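PDB 4LIH: gamma-glutamyl-gamma-aminobutyraldehyde dehydrogenase, which probably catalyses the NAD(P)+-dependent oxidation of aldehydes, including gamma-glutamyl-gamma-aminobutyraldehyde, to the corresponding carboxylic acids. Local coordinates for residues A[299-304]-A[309-314]; A[346-351]-A[408-413]; A[448-453]-A[458-463]; A[394-397]-A[402-405]. One frame throughout, in Å; residues are numbered along the deposited sequence.

Contact 1 of 4, residues A[299-304]-A[309-314]; sequences GAIFYN and CTAGSR
A311 is where 309-314 first touches A300 and I301 at the end of helix 290-302. Ahead of it, C309 N and T310 OG1 hydrogen-bond to a bound MES molecule, probably from the crystallisation liquor; the sequence fits the cysteine signature of aldehyde dehydrogenases. The A311 CB methyl, compact enough for a buried bend, meets I301 CD1 at 4.0 Å, while A311 CA makes a CA-H...O contact of 3.4 Å with A300 O. G312 follows with the one hydrogen bond between the segments: G312 N donates to A300 O over 3.0 Å, with an N-H...O angle of 157°. In the last turn of the helix, this carbonyl is thus served by the returning loop. G312 is also the centre of an inverse gamma turn, whose weak closing bond runs from S313 N to A311 O. Glycine suits this close approach, A300 CB lying 4.0 Å from G312 N. S313 CA then meets I301 CD1 at 3.9 Å. I301 has CG1 anti to the backbone N (chi1 -175°), and a bend at the next torsion sets CD1 against A311 CB and S313 CA, while I301 CG2 lies 3.4 Å above the F302 ring plane, over the centre. R314 begins strand 314-318, its guanidinium bonded to the carbonyls of K278, I426 and A427. The loop therefore passes from helix 290-302 into a strand flanked by strands 280-283 and 411-417, with I301 packed on L412 and F302 on strand 388-395.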
loop_
_atom_site.group_PDB
_atom_site.type_symbol
_atom_site.label_atom_id
_atom_site.label_comp_id
_atom_site.label_asym_id
_atom_site.label_seq_id
_atom_site.Cartn_x
_atom_site.Cartn_y
_atom_site.Cartn_z
ATOM N N GLY A 299 -29.486 -11.700 18.727
ATOM C CA GLY A 299 -28.102 -11.757 19.205
ATOM C C GLY A 299 -27.455 -10.373 19.261
ATOM O O GLY A 299 -26.635 -10.096 20.115
ATOM N N ALA A 300 -27.880 -9.490 18.374
ATOM C CA ALA A 300 -27.240 -8.197 18.237
ATOM C C ALA A 300 -27.478 -7.335 19.463
ATOM O O ALA A 300 -26.775 -6.394 19.675
ATOM C CB ALA A 300 -27.744 -7.497 16.976
ATOM N N ILE A 301 -28.520 -7.635 20.216
ATOM C CA ILE A 301 -28.952 -6.823 21.353
ATOM C C ILE A 301 -28.932 -7.566 22.657
ATOM O O ILE A 301 -28.939 -6.952 23.691
ATOM C CB ILE A 301 -30.374 -6.216 21.085
ATOM C CG1 ILE A 301 -30.828 -5.241 22.190
ATOM C CG2 ILE A 301 -31.454 -7.306 20.882
ATOM C CD1 ILE A 301 -29.807 -4.122 22.486
ATOM N N PHE A 302 -28.934 -8.902 22.626
ATOM C CA PHE A 302 -28.987 -9.667 23.858
ATOM C C PHE A 302 -27.671 -10.352 24.190
ATOM O O PHE A 302 -27.457 -10.668 25.355
ATOM C CB PHE A 302 -30.149 -10.697 23.808
ATOM C CG PHE A 302 -31.502 -10.086 23.523
ATOM C CD1 PHE A 302 -31.881 -8.895 24.081
ATOM C CD2 PHE A 302 -32.401 -10.737 22.706
ATOM C CE1 PHE A 302 -33.122 -8.330 23.811
ATOM C CE2 PHE A 302 -33.615 -10.184 22.438
ATOM C CZ PHE A 302 -33.984 -8.976 23.008
ATOM N N TYR A 303 -26.801 -10.563 23.200
ATOM C CA TYR A 303 -25.438 -11.027 23.433
ATOM C C TYR A 303 -24.672 -10.113 24.426
ATOM O O TYR A 303 -24.703 -8.903 24.321
ATOM C CB TYR A 303 -24.618 -11.152 22.127
ATOM C CG TYR A 303 -23.239 -11.703 22.447
ATOM C CD1 TYR A 303 -23.072 -13.053 22.639
ATOM C CD2 TYR A 303 -22.133 -10.889 22.583
ATOM C CE1 TYR A 303 -21.851 -13.594 22.961
ATOM C CE2 TYR A 303 -20.889 -11.438 22.913
ATOM C CZ TYR A 303 -20.800 -12.806 23.095
ATOM O OH TYR A 303 -19.676 -13.467 23.425
ATOM N N ASN A 304 -23.984 -10.718 25.381
ATOM C CA ASN A 304 -23.335 -9.970 26.466
ATOM C C ASN A 304 -24.268 -9.038 27.208
ATOM O O ASN A 304 -23.912 -7.951 27.627
ATOM C CB ASN A 304 -22.150 -9.180 25.918
ATOM C CG ASN A 304 -21.068 -9.015 26.927
ATOM O OD1 ASN A 304 -20.631 -9.980 27.512
ATOM N ND2 ASN A 304 -20.641 -7.783 27.154
ATOM N N CYS A 309 -21.120 -1.773 22.965
ATOM C CA CYS A 309 -21.221 -0.440 22.400
ATOM C C CYS A 309 -21.899 -0.481 21.003
ATOM O O CYS A 309 -22.636 0.486 20.567
ATOM C CB CYS A 309 -19.833 0.146 22.311
ATOM S SG CYS A 309 -19.133 0.575 23.938
ATOM N N THR A 310 -21.597 -1.566 20.281
ATOM C CA THR A 310 -22.146 -1.764 18.904
ATOM C C THR A 310 -23.485 -2.503 18.902
ATOM O O THR A 310 -23.921 -2.972 17.839
ATOM C CB THR A 310 -21.250 -2.605 17.978
ATOM O OG1 THR A 310 -20.896 -3.850 18.626
ATOM C CG2 THR A 310 -20.035 -1.866 17.551
ATOM N N ALA A 311 -24.173 -2.572 20.038
ATOM C CA ALA A 311 -25.429 -3.334 20.092
ATOM C C ALA A 311 -26.417 -2.837 18.999
ATOM O O ALA A 311 -26.549 -1.641 18.781
ATOM C CB ALA A 311 -26.067 -3.214 21.481
ATOM N N GLY A 312 -27.100 -3.766 18.346
ATOM C CA GLY A 312 -28.125 -3.441 17.328
ATOM C C GLY A 312 -29.412 -3.060 18.077
ATOM O O GLY A 312 -30.365 -3.803 18.091
ATOM N N SER A 313 -29.410 -1.870 18.670
ATOM C CA SER A 313 -30.445 -1.491 19.646
ATOM C C SER A 313 -31.639 -0.834 18.994
ATOM O O SER A 313 -32.656 -0.597 19.654
ATOM C CB SER A 313 -29.855 -0.553 20.690
ATOM O OG SER A 313 -29.167 0.501 20.057
ATOM N N ARG A 314 -31.520 -0.508 17.697
ATOM C CA ARG A 314 -32.675 -0.040 16.934
ATOM C C ARG A 314 -32.805 -1.033 15.787
ATOM O O ARG A 314 -31.899 -1.114 14.940
ATOM C CB ARG A 314 -32.511 1.395 16.378
ATOM C CG ARG A 314 -32.354 2.431 17.424
ATOM C CD ARG A 314 -32.246 3.852 16.904
ATOM N NE ARG A 314 -31.030 4.105 16.183
ATOM C CZ ARG A 314 -30.893 4.891 15.098
ATOM N NH1 ARG A 314 -31.910 5.525 14.543
ATOM N NH2 ARG A 314 -29.696 5.042 14.556
#

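Contact 2 of 4, residues A[346-351]-A[408-413]; sequences VSMGAI and FGPVLS
P410 receives M348 and I351 at the entrance to strand 411-417, a parallel strand between 314-318 and 388-395 in one of the two large sheets of the aldehyde dehydrogenase fold. The proline is the centre of an inverse gamma turn, closed by a weak 2.8 Å bond from V411 N to G409 O, and its ring-locked phi suits that bend. Followed round its ring, the side chain begins at CB, and P410 CB meets M348 CE at 4.0 Å. Next comes CG, the outermost atom: P410 CG lies 4.2 Å from M348 CE. CD closes the ring on the backbone N, and P410 CD faces I351 CD1 at 4.2 Å. The two loop residues therefore address different parts of one small apolar ring, a buried surface extended by V389 and F302. M348 has the reach and flexibility for its share. CG stands anti to the backbone N, and the chain then bends at both later torsions, with chi2 at an unusual 102°, bringing the thioether across the proline at about a right angle. I351, branched and stiffer, points its CB toward the proline and also packs on V389 and Q356. The M348 sulfur stays slightly behind its methyl, M348 SD lying 4.2 Å from P410 CB.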
loop_
_atom_site.group_PDB
_atom_site.type_symbol
_atom_site.label_atom_id
_atom_site.label_comp_id
_atom_site.label_asym_id
_atom_site.label_seq_id
_atom_site.Cartn_x
_atom_site.Cartn_y
_atom_site.Cartn_z
ATOM N N VAL A 346 -25.884 -21.354 29.291
ATOM C CA VAL A 346 -26.559 -20.046 29.436
ATOM C C VAL A 346 -26.055 -19.007 28.433
ATOM O O VAL A 346 -24.842 -18.810 28.280
ATOM C CB VAL A 346 -26.432 -19.501 30.874
ATOM C CG1 VAL A 346 -26.812 -18.033 30.951
ATOM C CG2 VAL A 346 -27.318 -20.304 31.824
ATOM N N SER A 347 -26.992 -18.319 27.783
ATOM C CA SER A 347 -26.679 -17.329 26.759
ATOM C C SER A 347 -26.766 -15.881 27.216
ATOM O O SER A 347 -26.242 -15.012 26.506
ATOM C CB SER A 347 -27.608 -17.477 25.558
ATOM O OG SER A 347 -27.357 -18.692 24.900
ATOM N N MET A 348 -27.481 -15.635 28.323
ATOM C CA MET A 348 -27.588 -14.316 28.981
ATOM C C MET A 348 -27.145 -14.434 30.428
ATOM O O MET A 348 -27.744 -15.191 31.220
ATOM C CB MET A 348 -29.032 -13.810 28.978
ATOM C CG MET A 348 -29.254 -12.529 29.770
ATOM S SD MET A 348 -29.387 -11.067 28.757
ATOM C CE MET A 348 -31.084 -11.212 28.228
ATOM N N GLY A 349 -26.149 -13.645 30.796
ATOM C CA GLY A 349 -25.613 -13.659 32.158
ATOM C C GLY A 349 -26.138 -12.505 32.995
ATOM O O GLY A 349 -27.271 -12.130 32.882
ATOM N N ALA A 350 -25.293 -11.968 33.842
ATOM C CA ALA A 350 -25.673 -10.982 34.853
ATOM C C ALA A 350 -25.324 -9.608 34.364
ATOM O O ALA A 350 -24.311 -9.442 33.672
ATOM C CB ALA A 350 -24.938 -11.263 36.155
ATOM N N ILE A 351 -26.141 -8.630 34.747
ATOM C CA ILE A 351 -25.800 -7.201 34.599
ATOM C C ILE A 351 -24.723 -6.828 35.606
ATOM O O ILE A 351 -24.675 -7.369 36.718
ATOM C CB ILE A 351 -27.054 -6.331 34.774
ATOM C CG1 ILE A 351 -28.124 -6.780 33.771
ATOM C CG2 ILE A 351 -26.710 -4.850 34.634
ATOM C CD1 ILE A 351 -27.701 -6.619 32.297
ATOM N N PHE A 408 -27.430 0.468 27.129
ATOM C CA PHE A 408 -26.362 -0.447 27.517
ATOM C C PHE A 408 -26.898 -1.638 28.276
ATOM O O PHE A 408 -26.335 -2.048 29.278
ATOM C CB PHE A 408 -25.255 0.303 28.286
ATOM C CG PHE A 408 -23.869 -0.161 27.931
ATOM C CD1 PHE A 408 -23.362 0.070 26.677
ATOM C CD2 PHE A 408 -23.062 -0.781 28.867
ATOM C CE1 PHE A 408 -22.079 -0.326 26.334
ATOM C CE2 PHE A 408 -21.794 -1.199 28.540
ATOM C CZ PHE A 408 -21.295 -0.989 27.255
ATOM N N GLY A 409 -28.004 -2.205 27.784
ATOM C CA GLY A 409 -28.644 -3.366 28.401
ATOM C C GLY A 409 -29.513 -4.016 27.338
ATOM O O GLY A 409 -29.560 -3.528 26.203
ATOM N N PRO A 410 -30.188 -5.120 27.682
ATOM C CA PRO A 410 -30.823 -5.968 26.692
ATOM C C PRO A 410 -32.214 -5.486 26.353
ATOM O O PRO A 410 -33.188 -6.170 26.623
ATOM C CB PRO A 410 -30.842 -7.341 27.372
ATOM C CG PRO A 410 -31.008 -7.012 28.797
ATOM C CD PRO A 410 -30.265 -5.723 29.036
ATOM N N VAL A 411 -32.278 -4.270 25.812
ATOM C CA VAL A 411 -33.532 -3.605 25.502
ATOM C C VAL A 411 -33.482 -3.098 24.057
ATOM O O VAL A 411 -32.714 -2.161 23.728
ATOM C CB VAL A 411 -33.815 -2.399 26.397
ATOM C CG1 VAL A 411 -35.206 -1.839 26.074
ATOM C CG2 VAL A 411 -33.731 -2.762 27.874
ATOM N N LEU A 412 -34.340 -3.687 23.239
ATOM C CA LEU A 412 -34.429 -3.427 21.833
ATOM C C LEU A 412 -35.596 -2.512 21.504
ATOM O O LEU A 412 -36.736 -2.701 22.014
ATOM C CB LEU A 412 -34.632 -4.740 21.079
ATOM C CG LEU A 412 -34.665 -4.621 19.530
ATOM C CD1 LEU A 412 -33.313 -4.223 18.945
ATOM C CD2 LEU A 412 -35.087 -5.920 18.909
ATOM N N SER A 413 -35.331 -1.557 20.608
ATOM C CA SER A 413 -36.332 -0.651 20.047
ATOM C C SER A 413 -36.613 -1.080 18.608
ATOM O O SER A 413 -35.733 -0.992 17.736
ATOM C CB SER A 413 -35.836 0.809 20.076
ATOM O OG SER A 413 -35.811 1.319 21.393
#

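Contact 3 of 4, residues A[448-453]-A[458-463]; sequences DVSRRL and VWVNCY
Where V458 turns its CB toward S450 and L453, the next residue, W459, turns its CB away. One face of the W459 indole carries the backbone carbonyl carbon of Y463, C, 4.1 Å above the plane and over the centre. The Y463 ring in turn has W459 CZ3 on a face, 3.3 Å above its plane and offset toward the rim; A300 packs beside this tyrosine, and T310 O bonds to its hydroxyl. On the helix side, V458 CG1 rests against S450 CB at 3.8 Å, and V458 CG2 meets L453 CB at 4.0 Å. These contacts lie within a beta-alpha-beta unit, helix 443-452 crossing over between parallel strands 435-439 and 457-460. Beta-branched valines suit both the strand and the helix seam, and V460 CG2 adds a 3.9 Å contact to S450 CB. Serine is small enough to let the strand approach; its OG is engaged by A446 O and H447 O, while its CB meets the valines. L453, just past the helix, crosses V458 at about a right angle. Residues 458-460 pair in parallel with a strand of the second subunit, carrying the sheet across the interface; K497 NZ of that subunit donates to S450 O and L453 O.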
loop_
_atom_site.group_PDB
_atom_site.type_symbol
_atom_site.label_atom_id
_atom_site.label_comp_id
_atom_site.label_asym_id
_atom_site.label_seq_id
_atom_site.Cartn_x
_atom_site.Cartn_y
_atom_site.Cartn_z
ATOM N N ASP A 448 -25.586 0.330 -2.142
ATOM C CA ASP A 448 -26.002 1.716 -2.059
ATOM C C ASP A 448 -26.352 2.118 -0.631
ATOM O O ASP A 448 -25.956 3.185 -0.195
ATOM C CB ASP A 448 -27.178 1.999 -2.984
ATOM C CG ASP A 448 -27.457 3.457 -3.113
ATOM O OD1 ASP A 448 -26.492 4.237 -3.187
ATOM O OD2 ASP A 448 -28.640 3.849 -3.116
ATOM N N VAL A 449 -27.101 1.270 0.077
ATOM C CA VAL A 449 -27.439 1.522 1.485
ATOM C C VAL A 449 -26.178 1.461 2.363
ATOM O O VAL A 449 -25.996 2.305 3.263
ATOM C CB VAL A 449 -28.528 0.553 2.011
ATOM C CG1 VAL A 449 -28.667 0.647 3.527
ATOM C CG2 VAL A 449 -29.885 0.853 1.422
ATOM N N SER A 450 -25.328 0.471 2.153
ATOM C CA SER A 450 -24.095 0.355 2.972
ATOM C C SER A 450 -23.195 1.607 2.844
ATOM O O SER A 450 -22.622 2.044 3.848
ATOM C CB SER A 450 -23.301 -0.960 2.714
ATOM O OG SER A 450 -22.711 -1.020 1.417
ATOM N N ARG A 451 -23.135 2.205 1.647
ATOM C CA ARG A 451 -22.380 3.449 1.442
ATOM C C ARG A 451 -22.998 4.623 2.201
ATOM O O ARG A 451 -22.303 5.504 2.666
ATOM C CB ARG A 451 -22.310 3.828 -0.017
ATOM C CG ARG A 451 -21.329 3.011 -0.828
ATOM C CD ARG A 451 -21.652 3.062 -2.317
ATOM N NE ARG A 451 -20.484 2.653 -3.093
ATOM C CZ ARG A 451 -20.286 2.933 -4.374
ATOM N NH1 ARG A 451 -21.237 3.529 -5.083
ATOM N NH2 ARG A 451 -19.141 2.549 -4.964
ATOM N N ARG A 452 -24.328 4.643 2.266
ATOM C CA ARG A 452 -25.030 5.763 2.835
ATOM C C ARG A 452 -25.111 5.775 4.363
ATOM O O ARG A 452 -25.377 6.824 4.911
ATOM C CB ARG A 452 -26.441 5.839 2.247
ATOM C CG ARG A 452 -26.400 6.274 0.824
ATOM C CD ARG A 452 -27.674 5.953 0.105
ATOM N NE ARG A 452 -28.851 6.663 0.589
ATOM C CZ ARG A 452 -30.094 6.244 0.316
ATOM N NH1 ARG A 452 -30.294 5.141 -0.399
ATOM N NH2 ARG A 452 -31.120 6.885 0.775
ATOM N N LEU A 453 -24.927 4.639 5.026
ATOM C CA LEU A 453 -24.989 4.559 6.494
ATOM C C LEU A 453 -23.700 5.155 7.119
ATOM O O LEU A 453 -22.588 4.729 6.811
ATOM C CB LEU A 453 -25.206 3.092 6.953
ATOM C CG LEU A 453 -26.553 2.528 6.431
ATOM C CD1 LEU A 453 -26.707 1.016 6.591
ATOM C CD2 LEU A 453 -27.744 3.223 7.077
ATOM N N VAL A 458 -20.249 -1.329 8.786
ATOM C CA VAL A 458 -21.539 -1.630 8.253
ATOM C C VAL A 458 -21.564 -3.121 7.890
ATOM O O VAL A 458 -20.717 -3.602 7.119
ATOM C CB VAL A 458 -21.930 -0.747 7.037
ATOM C CG1 VAL A 458 -23.273 -1.175 6.500
ATOM C CG2 VAL A 458 -21.959 0.743 7.412
ATOM N N TRP A 459 -22.455 -3.850 8.554
ATOM C CA TRP A 459 -22.691 -5.261 8.274
ATOM C C TRP A 459 -23.861 -5.429 7.262
ATOM O O TRP A 459 -24.915 -4.765 7.360
ATOM C CB TRP A 459 -23.016 -6.019 9.546
ATOM C CG TRP A 459 -21.931 -6.052 10.570
ATOM C CD1 TRP A 459 -20.767 -6.759 10.520
ATOM C CD2 TRP A 459 -21.938 -5.379 11.818
ATOM N NE1 TRP A 459 -20.039 -6.553 11.664
ATOM C CE2 TRP A 459 -20.730 -5.707 12.481
ATOM C CE3 TRP A 459 -22.867 -4.566 12.473
ATOM C CZ2 TRP A 459 -20.419 -5.212 13.766
ATOM C CZ3 TRP A 459 -22.564 -4.098 13.729
ATOM C CH2 TRP A 459 -21.383 -4.433 14.379
ATOM N N VAL A 460 -23.646 -6.278 6.257
ATOM C CA VAL A 460 -24.682 -6.562 5.269
ATOM C C VAL A 460 -25.079 -8.054 5.405
ATOM O O VAL A 460 -24.245 -8.958 5.305
ATOM C CB VAL A 460 -24.272 -6.159 3.811
ATOM C CG1 VAL A 460 -25.377 -6.556 2.826
ATOM C CG2 VAL A 460 -23.950 -4.657 3.726
ATOM N N ASN A 461 -26.352 -8.309 5.688
ATOM C CA ASN A 461 -26.843 -9.684 5.883
ATOM C C ASN A 461 -26.093 -10.427 6.976
ATOM O O ASN A 461 -25.932 -11.625 6.909
ATOM C CB ASN A 461 -26.874 -10.480 4.552
ATOM C CG ASN A 461 -27.668 -9.794 3.495
ATOM O OD1 ASN A 461 -28.590 -9.047 3.810
ATOM N ND2 ASN A 461 -27.364 -10.063 2.216
ATOM N N CYS A 462 -25.683 -9.647 7.991
ATOM C CA CYS A 462 -25.055 -10.118 9.172
ATOM C C CYS A 462 -25.120 -8.990 10.201
ATOM O O CYS A 462 -25.667 -7.910 9.923
ATOM C CB CYS A 462 -23.587 -10.603 8.941
ATOM S SG CYS A 462 -22.451 -9.388 8.299
ATOM N N TYR A 463 -24.654 -9.292 11.394
ATOM C CA TYR A 463 -24.546 -8.279 12.453
ATOM C C TYR A 463 -23.514 -8.810 13.435
ATOM O O TYR A 463 -23.580 -9.936 13.832
ATOM C CB TYR A 463 -25.847 -8.032 13.191
ATOM C CG TYR A 463 -25.798 -6.716 13.855
ATOM C CD1 TYR A 463 -25.142 -6.563 15.093
ATOM C CD2 TYR A 463 -26.372 -5.618 13.264
ATOM C CE1 TYR A 463 -25.063 -5.318 15.710
ATOM C CE2 TYR A 463 -26.262 -4.341 13.841
ATOM C CZ TYR A 463 -25.630 -4.209 15.073
ATOM O OH TYR A 463 -25.520 -2.969 15.640
#

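Contact 4 of 4, residues A[394-397]-A[402-405]; sequences FEVK and IARE
V396 and A403 bring the two backbones together, with V396 CA and A403 CA 7.2 Å apart. Residues 394-397 are extended, so that F394 and V396 turn their CB atoms toward the helix. E395 turns its CB away, and its carboxylate makes salt bridges with R372 and K322. Residues 402-404 form the last turn of helix 401-404, which ends as E405 leaves helical geometry. I402 dominates the packing. Its CG1 takes the crowded position between the backbone N and the carbonyl carbon (chi1 57°), and the chain beyond is stretched out, carrying CD1 to the strand. There I402 CD1 reaches F394 CD2 at 3.5 Å and F394 CB at 3.7 Å, the two side chains crossing at about a right angle. V396 CG1 comes up to the same methyl, 3.8 Å from I402 CD1. A long aliphatic branch suits a site that spans F394 and V396. The other branch of V396 serves the next helix residue, V396 CG2 lying 4.1 Å from A403 CB. A403 CB also sits 3.7 Å from K397 O, and alanine lets the helix come close to K397. Polar ties also hold the helix: K278 NZ bonds to I402 O and E405 O. F394, V396 and A403 also touch strand 411-417, placing the short helix as the connection of a beta-alpha-beta unit between parallel neighbours 388-395 and 411-417.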
loop_
_atom_site.group_PDB
_atom_site.type_symbol
_atom_site.label_atom_id
_atom_site.label_comp_id
_atom_site.label_asym_id
_atom_site.label_seq_id
_atom_site.Cartn_x
_atom_site.Cartn_y
_atom_site.Cartn_z
ATOM N N PHE A 394 -39.388 -3.569 22.778
ATOM C CA PHE A 394 -40.493 -2.631 22.530
ATOM C C PHE A 394 -40.657 -2.258 21.054
ATOM O O PHE A 394 -39.693 -2.179 20.289
ATOM C CB PHE A 394 -40.241 -1.314 23.236
ATOM C CG PHE A 394 -40.309 -1.407 24.735
ATOM C CD1 PHE A 394 -41.535 -1.332 25.374
ATOM C CD2 PHE A 394 -39.169 -1.559 25.487
ATOM C CE1 PHE A 394 -41.606 -1.384 26.745
ATOM C CE2 PHE A 394 -39.225 -1.650 26.872
ATOM C CZ PHE A 394 -40.454 -1.574 27.504
ATOM N N GLU A 395 -41.894 -1.938 20.699
ATOM C CA GLU A 395 -42.188 -1.321 19.398
ATOM C C GLU A 395 -42.363 0.167 19.675
ATOM O O GLU A 395 -43.182 0.539 20.502
ATOM C CB GLU A 395 -43.435 -1.959 18.769
ATOM C CG GLU A 395 -43.658 -1.471 17.357
ATOM C CD GLU A 395 -44.719 -2.225 16.612
ATOM O OE1 GLU A 395 -45.269 -3.207 17.139
ATOM O OE2 GLU A 395 -45.011 -1.779 15.501
ATOM N N VAL A 396 -41.559 1.007 19.040
ATOM C CA VAL A 396 -41.563 2.460 19.338
ATOM C C VAL A 396 -41.447 3.244 18.066
ATOM O O VAL A 396 -41.060 2.710 16.996
ATOM C CB VAL A 396 -40.407 2.923 20.311
ATOM C CG1 VAL A 396 -40.679 2.512 21.765
ATOM C CG2 VAL A 396 -39.037 2.438 19.859
ATOM N N LYS A 397 -41.802 4.518 18.164
ATOM C CA LYS A 397 -41.456 5.502 17.158
ATOM C C LYS A 397 -39.970 5.840 17.261
ATOM O O LYS A 397 -39.331 5.690 18.305
ATOM C CB LYS A 397 -42.234 6.809 17.390
ATOM C CG LYS A 397 -43.730 6.775 17.200
ATOM C CD LYS A 397 -44.205 8.195 17.457
ATOM C CE LYS A 397 -45.709 8.367 17.411
ATOM N NZ LYS A 397 -45.937 9.797 17.735
ATOM N N ILE A 402 -36.250 5.607 24.494
ATOM C CA ILE A 402 -35.435 4.365 24.428
ATOM C C ILE A 402 -34.851 4.139 23.013
ATOM O O ILE A 402 -33.936 3.341 22.848
ATOM C CB ILE A 402 -36.182 3.098 24.856
ATOM C CG1 ILE A 402 -37.459 2.855 24.016
ATOM C CG2 ILE A 402 -36.543 3.172 26.334
ATOM C CD1 ILE A 402 -37.925 1.418 24.080
ATOM N N ALA A 403 -35.404 4.810 22.018
ATOM C CA ALA A 403 -34.851 4.743 20.665
ATOM C C ALA A 403 -33.687 5.715 20.500
ATOM O O ALA A 403 -32.812 5.511 19.659
ATOM C CB ALA A 403 -35.921 5.027 19.629
ATOM N N ARG A 404 -33.650 6.758 21.302
ATOM C CA ARG A 404 -32.608 7.773 21.121
ATOM C C ARG A 404 -31.368 7.556 21.977
ATOM O O ARG A 404 -30.224 7.772 21.526
ATOM C CB ARG A 404 -33.219 9.144 21.362
ATOM N N GLU A 405 -31.575 7.153 23.220
ATOM C CA GLU A 405 -30.541 7.114 24.214
ATOM C C GLU A 405 -29.953 5.732 24.337
ATOM O O GLU A 405 -30.703 4.733 24.319
ATOM C CB GLU A 405 -31.113 7.547 25.570
ATOM C CG GLU A 405 -31.484 9.021 25.577
ATOM C CD GLU A 405 -31.952 9.557 26.917
ATOM O OE1 GLU A 405 -31.700 8.934 27.957
ATOM O OE2 GLU A 405 -32.594 10.630 26.925
#

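How the contacts relate
From the N terminus, contact 1 closes first, over the short loop joining helix 290-302 to strand 314-318. Contact 2 then spans a much longer excursion, from the loop before helix 354-370 to strand 411-417, and contact 4 is nested inside it. Contact 3 follows in series, closing the turn between helix 443-452 and strand 457-460. No contacts cross. Backbone hydrogen bonds link S313 with S413, tying strands 314-318 and 411-417, and F394 with L412, joining contacts 2 and 4 in the same sheet. R314 of contact 1 packs on A403 of contact 4. Contact 3 reaches contact 1 through Y463, but stays about 9 Å from contact 2 and about 12 Å from contact 4 between nearest atoms.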